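Local coordinates for iron-regulated outer membrane protein (Neisseria meningitidis, PDB 4B7O) that probably carries iron, perhaps as siderophore complexes, across the outer membrane as a TonB-dependent transporter built of a barrel and a plug, at residues S501-Y506 / N539-F544; A158-T163 / N383-E388; G446-A451 / G463-R468. One frame throughout, in Å; residues are numbered along the deposited sequence.

Contact 1: residues S501-Y506 / N539-F544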
loop_
_atom_site.group_PDB
_atom_site.type_symbol
_atom_site.label_atom_id
_atom_site.label_comp_id
_atom_site.label_asym_id
_atom_site.label_seq_id
_atom_site.Cartn_x
_atom_site.Cartn_y
_atom_site.Cartn_z
ATOM N N SER A 501 -6.623 -17.279 18.201
ATOM C CA SER A 501 -6.306 -17.668 16.803
ATOM C C SER A 501 -4.882 -18.059 16.531
ATOM O O SER A 501 -4.000 -17.670 17.250
ATOM C CB SER A 501 -6.692 -16.589 15.815
ATOM O OG SER A 501 -5.916 -15.407 16.005
ATOM N N SER A 502 -4.654 -18.849 15.498
ATOM C CA SER A 502 -3.298 -19.050 15.054
ATOM C C SER A 502 -3.300 -19.430 13.611
ATOM O O SER A 502 -4.305 -19.803 13.097
ATOM C CB SER A 502 -2.555 -20.079 15.900
ATOM O OG SER A 502 -3.352 -21.224 16.056
ATOM N N SER A 503 -2.171 -19.288 12.962
ATOM C CA SER A 503 -2.047 -19.654 11.582
ATOM C C SER A 503 -0.620 -19.988 11.305
ATOM O O SER A 503 0.279 -19.496 11.961
ATOM C CB SER A 503 -2.525 -18.534 10.626
ATOM O OG SER A 503 -2.582 -17.278 11.278
ATOM N N HIS A 504 -0.435 -20.846 10.326
ATOM C CA HIS A 504 0.886 -21.179 9.809
ATOM C C HIS A 504 0.646 -21.264 8.301
ATOM O O HIS A 504 -0.033 -22.202 7.834
ATOM C CB HIS A 504 1.287 -22.521 10.382
ATOM C CG HIS A 504 2.716 -22.912 10.135
ATOM N ND1 HIS A 504 3.735 -22.281 10.712
ATOM C CD2 HIS A 504 3.266 -23.940 9.385
ATOM C CE1 HIS A 504 4.892 -22.850 10.344
ATOM N NE2 HIS A 504 4.609 -23.863 9.530
ATOM N N ASN A 505 1.131 -20.249 7.572
ATOM C CA ASN A 505 0.889 -20.042 6.118
ATOM C C ASN A 505 2.201 -19.984 5.336
ATOM O O ASN A 505 3.150 -19.310 5.751
ATOM C CB ASN A 505 0.135 -18.733 5.922
ATOM C CG ASN A 505 -1.190 -18.726 6.675
ATOM O OD1 ASN A 505 -1.646 -19.786 7.166
ATOM N ND2 ASN A 505 -1.836 -17.557 6.755
ATOM N N TYR A 506 2.287 -20.741 4.262
ATOM C CA TYR A 506 3.260 -20.509 3.239
ATOM C C TYR A 506 2.657 -19.631 2.150
ATOM O O TYR A 506 1.419 -19.703 1.839
ATOM C CB TYR A 506 3.649 -21.846 2.592
ATOM C CG TYR A 506 4.657 -22.589 3.413
ATOM C CD1 TYR A 506 5.998 -22.313 3.276
ATOM C CD2 TYR A 506 4.254 -23.521 4.391
ATOM C CE1 TYR A 506 6.943 -22.960 4.054
ATOM C CE2 TYR A 506 5.185 -24.181 5.157
ATOM C CZ TYR A 506 6.514 -23.914 4.982
ATOM O OH TYR A 506 7.440 -24.570 5.747
ATOM N N ASN A 539 4.792 -17.945 7.478
ATOM C CA ASN A 539 4.336 -17.040 8.508
ATOM C C ASN A 539 3.558 -17.778 9.596
ATOM O O ASN A 539 2.540 -18.379 9.347
ATOM C CB ASN A 539 3.475 -15.905 7.886
ATOM C CG ASN A 539 3.162 -14.777 8.858
ATOM O OD1 ASN A 539 4.017 -13.993 9.195
ATOM N ND2 ASN A 539 1.908 -14.687 9.304
ATOM N N THR A 540 4.021 -17.690 10.834
ATOM C CA THR A 540 3.226 -18.244 11.909
ATOM C C THR A 540 2.859 -17.225 12.938
ATOM O O THR A 540 3.683 -16.426 13.370
ATOM C CB THR A 540 3.833 -19.540 12.473
ATOM O OG1 THR A 540 3.679 -19.589 13.900
ATOM C CG2 THR A 540 5.220 -19.660 12.124
ATOM N N GLU A 541 1.593 -17.181 13.285
ATOM C CA GLU A 541 1.183 -16.258 14.354
ATOM C C GLU A 541 0.126 -16.674 15.359
ATOM O O GLU A 541 -0.760 -17.448 15.033
ATOM C CB GLU A 541 0.829 -14.864 13.823
ATOM C CG GLU A 541 -0.022 -14.717 12.587
ATOM C CD GLU A 541 0.065 -13.251 12.083
ATOM O OE1 GLU A 541 -0.360 -12.302 12.816
ATOM O OE2 GLU A 541 0.563 -13.048 10.950
ATOM N N ILE A 542 0.187 -16.124 16.565
ATOM C CA ILE A 542 -0.913 -16.361 17.497
ATOM C C ILE A 542 -1.657 -15.051 17.734
ATOM O O ILE A 542 -1.076 -13.984 17.600
ATOM C CB ILE A 542 -0.400 -17.047 18.766
ATOM C CG1 ILE A 542 0.811 -16.305 19.293
ATOM C CG2 ILE A 542 0.110 -18.488 18.435
ATOM C CD1 ILE A 542 1.128 -16.764 20.690
ATOM N N GLY A 543 -2.949 -15.100 18.046
ATOM C CA GLY A 543 -3.623 -13.846 18.386
ATOM C C GLY A 543 -4.770 -14.117 19.302
ATOM O O GLY A 543 -5.025 -15.246 19.591
ATOM N N PHE A 544 -5.462 -13.073 19.727
ATOM C CA PHE A 544 -6.637 -13.178 20.577
ATOM C C PHE A 544 -7.461 -11.896 20.354
ATOM O O PHE A 544 -6.947 -10.834 19.902
ATOM C CB PHE A 544 -6.228 -13.353 22.099
ATOM C CG PHE A 544 -5.871 -12.093 22.721
ATOM C CD1 PHE A 544 -6.846 -11.291 23.224
ATOM C CD2 PHE A 544 -4.582 -11.610 22.627
ATOM C CE1 PHE A 544 -6.524 -10.014 23.707
ATOM C CE2 PHE A 544 -4.248 -10.355 23.119
ATOM C CZ PHE A 544 -5.224 -9.550 23.652
HETATM O O HOH W 1 0.297 -17.160 9.463
#

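Contact 2: residues A158-T163 / N383-E388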
loop_
_atom_site.group_PDB
_atom_site.type_symbol
_atom_site.label_atom_id
_atom_site.label_comp_id
_atom_site.label_asym_id
_atom_site.label_seq_id
_atom_site.Cartn_x
_atom_site.Cartn_y
_atom_site.Cartn_z
ATOM N N ALA A 158 -5.972 -15.903 -0.608
ATOM C CA ALA A 158 -5.712 -14.429 -0.571
ATOM C C ALA A 158 -5.396 -13.779 -1.939
ATOM O O ALA A 158 -5.839 -12.675 -2.237
ATOM C CB ALA A 158 -4.593 -14.115 0.413
ATOM N N GLY A 159 -4.604 -14.457 -2.754
ATOM C CA GLY A 159 -4.232 -13.929 -4.057
ATOM C C GLY A 159 -2.773 -14.184 -4.294
ATOM O O GLY A 159 -2.141 -14.963 -3.592
ATOM N N ILE A 160 -2.215 -13.465 -5.245
ATOM C CA ILE A 160 -0.833 -13.668 -5.644
ATOM C C ILE A 160 0.068 -12.894 -4.715
ATOM O O ILE A 160 -0.236 -11.794 -4.343
ATOM C CB ILE A 160 -0.634 -13.075 -7.069
ATOM C CG1 ILE A 160 -1.832 -13.473 -7.920
ATOM C CG2 ILE A 160 0.752 -13.441 -7.637
ATOM C CD1 ILE A 160 -1.684 -13.213 -9.397
ATOM N N GLY A 161 1.225 -13.419 -4.448
ATOM C CA GLY A 161 2.285 -12.690 -3.717
ATOM C C GLY A 161 1.996 -12.317 -2.271
ATOM O O GLY A 161 2.590 -11.384 -1.730
ATOM N N ALA A 162 1.112 -13.053 -1.618
ATOM C CA ALA A 162 0.670 -12.636 -0.300
ATOM C C ALA A 162 1.633 -13.005 0.762
ATOM O O ALA A 162 1.242 -13.775 1.612
ATOM C CB ALA A 162 -0.661 -13.258 0.002
ATOM N N THR A 163 2.869 -12.474 0.722
ATOM C CA THR A 163 3.946 -12.909 1.626
ATOM C C THR A 163 3.960 -12.115 2.889
ATOM O O THR A 163 4.317 -12.618 3.934
ATOM C CB THR A 163 5.390 -12.787 1.042
ATOM O OG1 THR A 163 5.601 -11.509 0.408
ATOM C CG2 THR A 163 5.634 -13.870 0.074
ATOM N N ASN A 383 -6.040 -17.280 -10.190
ATOM C CA ASN A 383 -5.470 -15.958 -10.203
ATOM C C ASN A 383 -4.606 -15.839 -11.436
ATOM O O ASN A 383 -3.719 -16.683 -11.639
ATOM C CB ASN A 383 -4.553 -15.784 -8.999
ATOM C CG ASN A 383 -5.249 -16.033 -7.675
ATOM O OD1 ASN A 383 -4.770 -16.847 -6.883
ATOM N ND2 ASN A 383 -6.381 -15.336 -7.427
ATOM N N TYR A 384 -4.874 -14.811 -12.253
ATOM C CA TYR A 384 -3.992 -14.462 -13.371
ATOM C C TYR A 384 -3.511 -13.007 -13.327
ATOM O O TYR A 384 -4.308 -12.071 -13.288
ATOM C CB TYR A 384 -4.765 -14.669 -14.693
ATOM C CG TYR A 384 -3.950 -14.309 -15.906
ATOM C CD1 TYR A 384 -2.963 -15.180 -16.363
ATOM C CD2 TYR A 384 -4.119 -13.074 -16.568
ATOM C CE1 TYR A 384 -2.184 -14.876 -17.450
ATOM C CE2 TYR A 384 -3.353 -12.752 -17.683
ATOM C CZ TYR A 384 -2.386 -13.678 -18.106
ATOM O OH TYR A 384 -1.572 -13.453 -19.166
ATOM N N ARG A 385 -2.228 -12.770 -13.402
ATOM C CA ARG A 385 -1.804 -11.379 -13.530
ATOM C C ARG A 385 -0.765 -11.234 -14.604
ATOM O O ARG A 385 0.209 -11.941 -14.548
ATOM C CB ARG A 385 -1.175 -10.866 -12.235
ATOM C CG ARG A 385 -1.037 -9.365 -12.270
ATOM C CD ARG A 385 -0.565 -8.773 -10.974
ATOM N NE ARG A 385 0.667 -9.364 -10.564
ATOM C CZ ARG A 385 1.136 -9.329 -9.325
ATOM N NH1 ARG A 385 0.470 -8.699 -8.346
ATOM N NH2 ARG A 385 2.282 -9.912 -9.104
ATOM N N HIS A 386 -0.957 -10.298 -15.537
ATOM C CA HIS A 386 0.074 -9.939 -16.536
ATOM C C HIS A 386 0.546 -8.527 -16.373
ATOM O O HIS A 386 -0.269 -7.555 -16.383
ATOM C CB HIS A 386 -0.460 -10.149 -17.980
ATOM C CG HIS A 386 0.610 -10.041 -19.049
ATOM N ND1 HIS A 386 0.952 -8.858 -19.619
ATOM C CD2 HIS A 386 1.446 -11.008 -19.614
ATOM C CE1 HIS A 386 1.944 -9.067 -20.501
ATOM N NE2 HIS A 386 2.251 -10.379 -20.489
ATOM N N GLN A 387 1.859 -8.392 -16.209
ATOM C CA GLN A 387 2.478 -7.089 -16.208
ATOM C C GLN A 387 3.360 -6.776 -17.382
ATOM O O GLN A 387 4.171 -7.612 -17.767
ATOM C CB GLN A 387 3.322 -6.928 -14.955
ATOM C CG GLN A 387 2.500 -6.348 -13.839
ATOM C CD GLN A 387 3.102 -6.645 -12.511
ATOM O OE1 GLN A 387 3.139 -7.805 -12.084
ATOM N NE2 GLN A 387 3.586 -5.609 -11.849
ATOM N N GLU A 388 3.293 -5.538 -17.875
ATOM C CA GLU A 388 4.214 -5.112 -18.955
ATOM C C GLU A 388 4.694 -3.706 -18.731
ATOM O O GLU A 388 3.860 -2.793 -18.593
ATOM C CB GLU A 388 3.551 -5.190 -20.343
ATOM C CG GLU A 388 4.544 -4.988 -21.493
ATOM C CD GLU A 388 3.972 -5.096 -22.949
ATOM O OE1 GLU A 388 2.760 -5.424 -23.167
ATOM O OE2 GLU A 388 4.759 -4.826 -23.908
#

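Contact 3: residues G446-A451 / G463-R468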
loop_
_atom_site.group_PDB
_atom_site.type_symbol
_atom_site.label_atom_id
_atom_site.label_comp_id
_atom_site.label_asym_id
_atom_site.label_seq_id
_atom_site.Cartn_x
_atom_site.Cartn_y
_atom_site.Cartn_z
ATOM N N GLY A 446 -2.102 -18.590 -10.448
ATOM C CA GLY A 446 -2.414 -19.229 -9.182
ATOM C C GLY A 446 -3.712 -20.038 -9.227
ATOM O O GLY A 446 -4.767 -19.582 -9.739
ATOM N N ALA A 447 -3.661 -21.266 -8.735
ATOM C CA ALA A 447 -4.920 -21.902 -8.346
ATOM C C ALA A 447 -4.786 -22.307 -6.883
ATOM O O ALA A 447 -3.680 -22.560 -6.386
ATOM C CB ALA A 447 -5.186 -23.093 -9.209
ATOM N N TYR A 448 -5.899 -22.347 -6.183
ATOM C CA TYR A 448 -5.829 -22.623 -4.776
ATOM C C TYR A 448 -7.061 -23.363 -4.469
ATOM O O TYR A 448 -8.075 -23.218 -5.167
ATOM C CB TYR A 448 -5.855 -21.321 -3.940
ATOM C CG TYR A 448 -7.123 -20.497 -4.098
ATOM C CD1 TYR A 448 -8.240 -20.754 -3.338
ATOM C CD2 TYR A 448 -7.190 -19.473 -5.018
ATOM C CE1 TYR A 448 -9.390 -20.003 -3.480
ATOM C CE2 TYR A 448 -8.344 -18.734 -5.185
ATOM C CZ TYR A 448 -9.423 -19.001 -4.413
ATOM O OH TYR A 448 -10.549 -18.267 -4.585
ATOM N N ILE A 449 -7.001 -24.107 -3.376
ATOM C CA ILE A 449 -8.197 -24.752 -2.829
ATOM C C ILE A 449 -8.086 -24.647 -1.308
ATOM O O ILE A 449 -7.003 -24.831 -0.743
ATOM C CB ILE A 449 -8.306 -26.232 -3.324
ATOM C CG1 ILE A 449 -9.298 -26.982 -2.459
ATOM C CG2 ILE A 449 -6.958 -26.951 -3.246
ATOM C CD1 ILE A 449 -9.745 -28.283 -3.048
ATOM N N GLU A 450 -9.178 -24.328 -0.641
ATOM C CA GLU A 450 -9.135 -24.045 0.774
ATOM C C GLU A 450 -10.384 -24.573 1.416
ATOM O O GLU A 450 -11.497 -24.357 0.909
ATOM C CB GLU A 450 -9.069 -22.539 1.008
ATOM C CG GLU A 450 -8.740 -22.133 2.431
ATOM C CD GLU A 450 -8.580 -20.616 2.585
ATOM O OE1 GLU A 450 -9.622 -19.909 2.492
ATOM O OE2 GLU A 450 -7.419 -20.140 2.801
ATOM N N ALA A 451 -10.211 -25.237 2.558
ATOM C CA ALA A 451 -11.347 -25.839 3.255
ATOM C C ALA A 451 -11.632 -25.133 4.580
ATOM O O ALA A 451 -10.716 -24.847 5.335
ATOM C CB ALA A 451 -11.094 -27.335 3.475
ATOM N N GLY A 463 -5.526 -25.012 3.468
ATOM C CA GLY A 463 -5.608 -24.702 2.061
ATOM C C GLY A 463 -4.336 -24.896 1.338
ATOM O O GLY A 463 -3.268 -24.989 1.969
ATOM N N LEU A 464 -4.422 -24.920 0.014
ATOM C CA LEU A 464 -3.199 -25.119 -0.778
ATOM C C LEU A 464 -3.264 -24.196 -1.985
ATOM O O LEU A 464 -4.348 -24.001 -2.538
ATOM C CB LEU A 464 -3.120 -26.579 -1.248
ATOM C CG LEU A 464 -1.859 -27.159 -1.892
ATOM C CD1 LEU A 464 -0.585 -26.827 -1.095
ATOM C CD2 LEU A 464 -2.015 -28.680 -2.024
ATOM N N ARG A 465 -2.110 -23.647 -2.377
ATOM C CA ARG A 465 -2.000 -22.842 -3.582
ATOM C C ARG A 465 -0.934 -23.381 -4.462
ATOM O O ARG A 465 0.133 -23.756 -3.993
ATOM C CB ARG A 465 -1.543 -21.404 -3.291
ATOM C CG ARG A 465 -2.612 -20.538 -2.761
ATOM C CD ARG A 465 -2.035 -19.132 -2.562
ATOM N NE ARG A 465 -1.757 -18.491 -3.855
ATOM C CZ ARG A 465 -2.698 -18.002 -4.651
ATOM N NH1 ARG A 465 -4.002 -18.013 -4.297
ATOM N NH2 ARG A 465 -2.322 -17.486 -5.811
ATOM N N TYR A 466 -1.199 -23.286 -5.757
ATOM C CA TYR A 466 -0.215 -23.523 -6.764
ATOM C C TYR A 466 0.123 -22.170 -7.398
ATOM O O TYR A 466 -0.732 -21.553 -7.986
ATOM C CB TYR A 466 -0.810 -24.496 -7.799
ATOM C CG TYR A 466 0.204 -24.817 -8.823
ATOM C CD1 TYR A 466 1.411 -25.405 -8.444
ATOM C CD2 TYR A 466 0.029 -24.435 -10.155
ATOM C CE1 TYR A 466 2.397 -25.655 -9.360
ATOM C CE2 TYR A 466 1.024 -24.679 -11.095
ATOM C CZ TYR A 466 2.199 -25.289 -10.686
ATOM O OH TYR A 466 3.191 -25.553 -11.592
ATOM N N ASP A 467 1.351 -21.696 -7.246
ATOM C CA ASP A 467 1.738 -20.369 -7.722
ATOM C C ASP A 467 2.785 -20.545 -8.792
ATOM O O ASP A 467 3.827 -21.157 -8.519
ATOM C CB ASP A 467 2.360 -19.538 -6.593
ATOM C CG ASP A 467 1.317 -18.760 -5.761
ATOM O OD1 ASP A 467 0.800 -19.317 -4.755
ATOM O OD2 ASP A 467 1.059 -17.563 -6.078
ATOM N N ARG A 468 2.506 -20.053 -10.009
ATOM C CA ARG A 468 3.441 -20.168 -11.141
ATOM C C ARG A 468 3.801 -18.780 -11.690
ATOM O O ARG A 468 2.902 -17.974 -12.009
ATOM C CB ARG A 468 2.812 -21.022 -12.251
ATOM C CG ARG A 468 3.733 -21.230 -13.446
ATOM C CD ARG A 468 3.623 -22.616 -14.082
ATOM N NE ARG A 468 4.525 -22.713 -15.249
ATOM C CZ ARG A 468 5.799 -23.118 -15.222
ATOM N NH1 ARG A 468 6.365 -23.516 -14.083
ATOM N NH2 ARG A 468 6.517 -23.132 -16.345
#

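Contact 1: residues S501-Y506 / N539-F544
Ser501 and Gly543, Ser503 and Glu541, and Asn505 and Asn539 form three hydrogen-bonded pairs between neighbouring antiparallel strands of the transmembrane beta-barrel. Each pair is joined by two backbone bonds. Ser501 N gives to Gly543 O at 2.9 Å, and at the other end Asn539 N gives to Asn505 O at 2.7 Å. The two segments run at 171° to each other. Between these pairs lie the non-hydrogen-bonded pairs Ser502 with Ile542 and His504 with Thr540, where CA-H...O contacts fill in.

The face of Ser502, His504, Thr540 and Ile542 is the more exposed one. Thr540 CB meets the edge of the His504 imidazole in its plane, 3.3 Å from ND1. The ring reaches it because CG of His504 is anti to the backbone N (chi1 -170°). Farther along, Ile542 CG2 rests against Ser502 CB.

The opposite face, with Ser501, Ser503, Asn505, Asn539 and Glu541, is buried and polar. It looks toward the plug. Lys66 and Arg110 make salt bridges to the two carboxylate oxygens of Glu541, so the charge of the acid is probably well balanced. Asn505 ND2 bonds to the carbonyl of Ala153.

Within its own strand, Asn539 ND2 donates to Glu541 OE2 at 2.7 Å, on the anti lone pair of that oxygen. The carboxylate oxygen lies in the amide plane, which helps to fix the rotation of the amide. A water bridges the same residue from backbone to side chain: it donates to Asn539 O at 2.6 Å and accepts from Asn539 ND2 at 3.0 Å.

Contact 2: residues A158-T163 / N383-E388
Ile160 makes most of this contact alone, a hydrophobic side chain set between two polar residues of the barrel wall, Asn383 and Arg385. It projects from a loop without regular secondary structure toward the strand. The touch is all van der Waals.

Ile160 CG1 lies 3.7 Å from Asn383 CB. Its CD1 reaches on to Arg385 CB, also at 3.7 Å. The Ile160 and Asn383 side chains lie alongside each other and head opposite ways. The second branch of Ile160, CG2, is anti to the backbone N and sits over one face of the Arg385 guanidinium, 4.1 Å from NH2. The arginine chain that carries this head group bends at chi3 (56°). Beside these carbon contacts, Gly159 CA stands 4.1 Å from Asn383 OD1.

The polar ends are held by other residues: Arg385 NH2 forms a salt bridge with Asp444 on the next strand, Asn383 OD1 accepts from Arg465 NH2, and Asn383 ND2 gives to Asn365. These bonds probably keep both groups in place while their carbon atoms pack on Ile160. Within the plug, Ile160 N bonds to the Tyr125 hydroxyl, while Gly161 O accepts from Arg509 NH1 of the barrel.

The loop lies between strands 144-150 and 166-171 of the plug, and its buried meeting with strand 376-391 is a plug-to-barrel interface, as expected in TonB-dependent receptors.

Contact 3: residues G446-A451 / G463-R468
Tyr448 and Arg465 meet on the buried side of a beta hairpin, and this is the closely packed half of the contact. Tyr448 CB lies 3.5 Å from Arg465 CG. The ring and the guanidinium planes are only 24° apart, with Arg465 NH1 3.6 Å from Tyr448 CD2. Tyr448 CG sits between the backbone N and the carbonyl carbon (chi1 62°), and the ring leads away from the neighbouring strand.

Asp467, two residues on, helps hold the guanidinium. Arg465 NE forms a salt bridge with Asp467 OD1 at 2.8 Å. A second bond, from NH2 to OD2, is weak. Besides the bond from its NH2 to Asn383, Arg465 donates from NH1 to the carbonyl of Ala156, and Tyr448 OH bonds to Asn367.

Two glycines lie on this face. Gly446 CA is 3.8 Å from Arg465 NH2, so the guanidinium lies close to the backbone there. At the other end, Gly463 CA is 3.8 Å from Glu450 CA, a close approach consistent with the absence of a side chain on the glycine.

The other face is looser and more exposed and, pointing away from the plug, probably faces the membrane. Ile449 and Leu464 touch there through CG2 and CB at 4.3 Å, and their ends turn away from the opposite strand. Ala447 and Tyr466 lie on the same side, with the tyrosine ring also pointing off.

Backbone bonds join the two strands. Ala447 with Tyr466 and Ile449 with Leu464 are antiparallel hydrogen-bonded pairs, and Tyr466 N to Ala447 O is almost straight at 175°.

Strands 441-455 and 458-472 form this hairpin of the barrel wall. Strand 376-391 flanks it beyond the first strand and strand 478-493 beyond the second, while Ala156 and Ser157 of the plug cover Tyr448.

Overall arrangement
Contacts 1 and 3 are strand pairs of the barrel wall; contact 2 joins plug to wall and is the most buried. Each wall contact has its own ladder of backbone bonds, and one face turned to the plug. In contact 1 that face holds serines, asparagines and a glutamate; in contact 3 it holds a tyrosine, a glutamate and an arginine-aspartate pair. Contact 2 instead rests on one apolar side chain. Contacts 2 and 3 touch directly: strands 376-391 and 441-455 are neighbours, Asn383 N probably bonds to Gly446 O, and Gly159 O packs near Arg465. Contact 1 lies farther along the wall, its centre about 18 Å from that of contact 3.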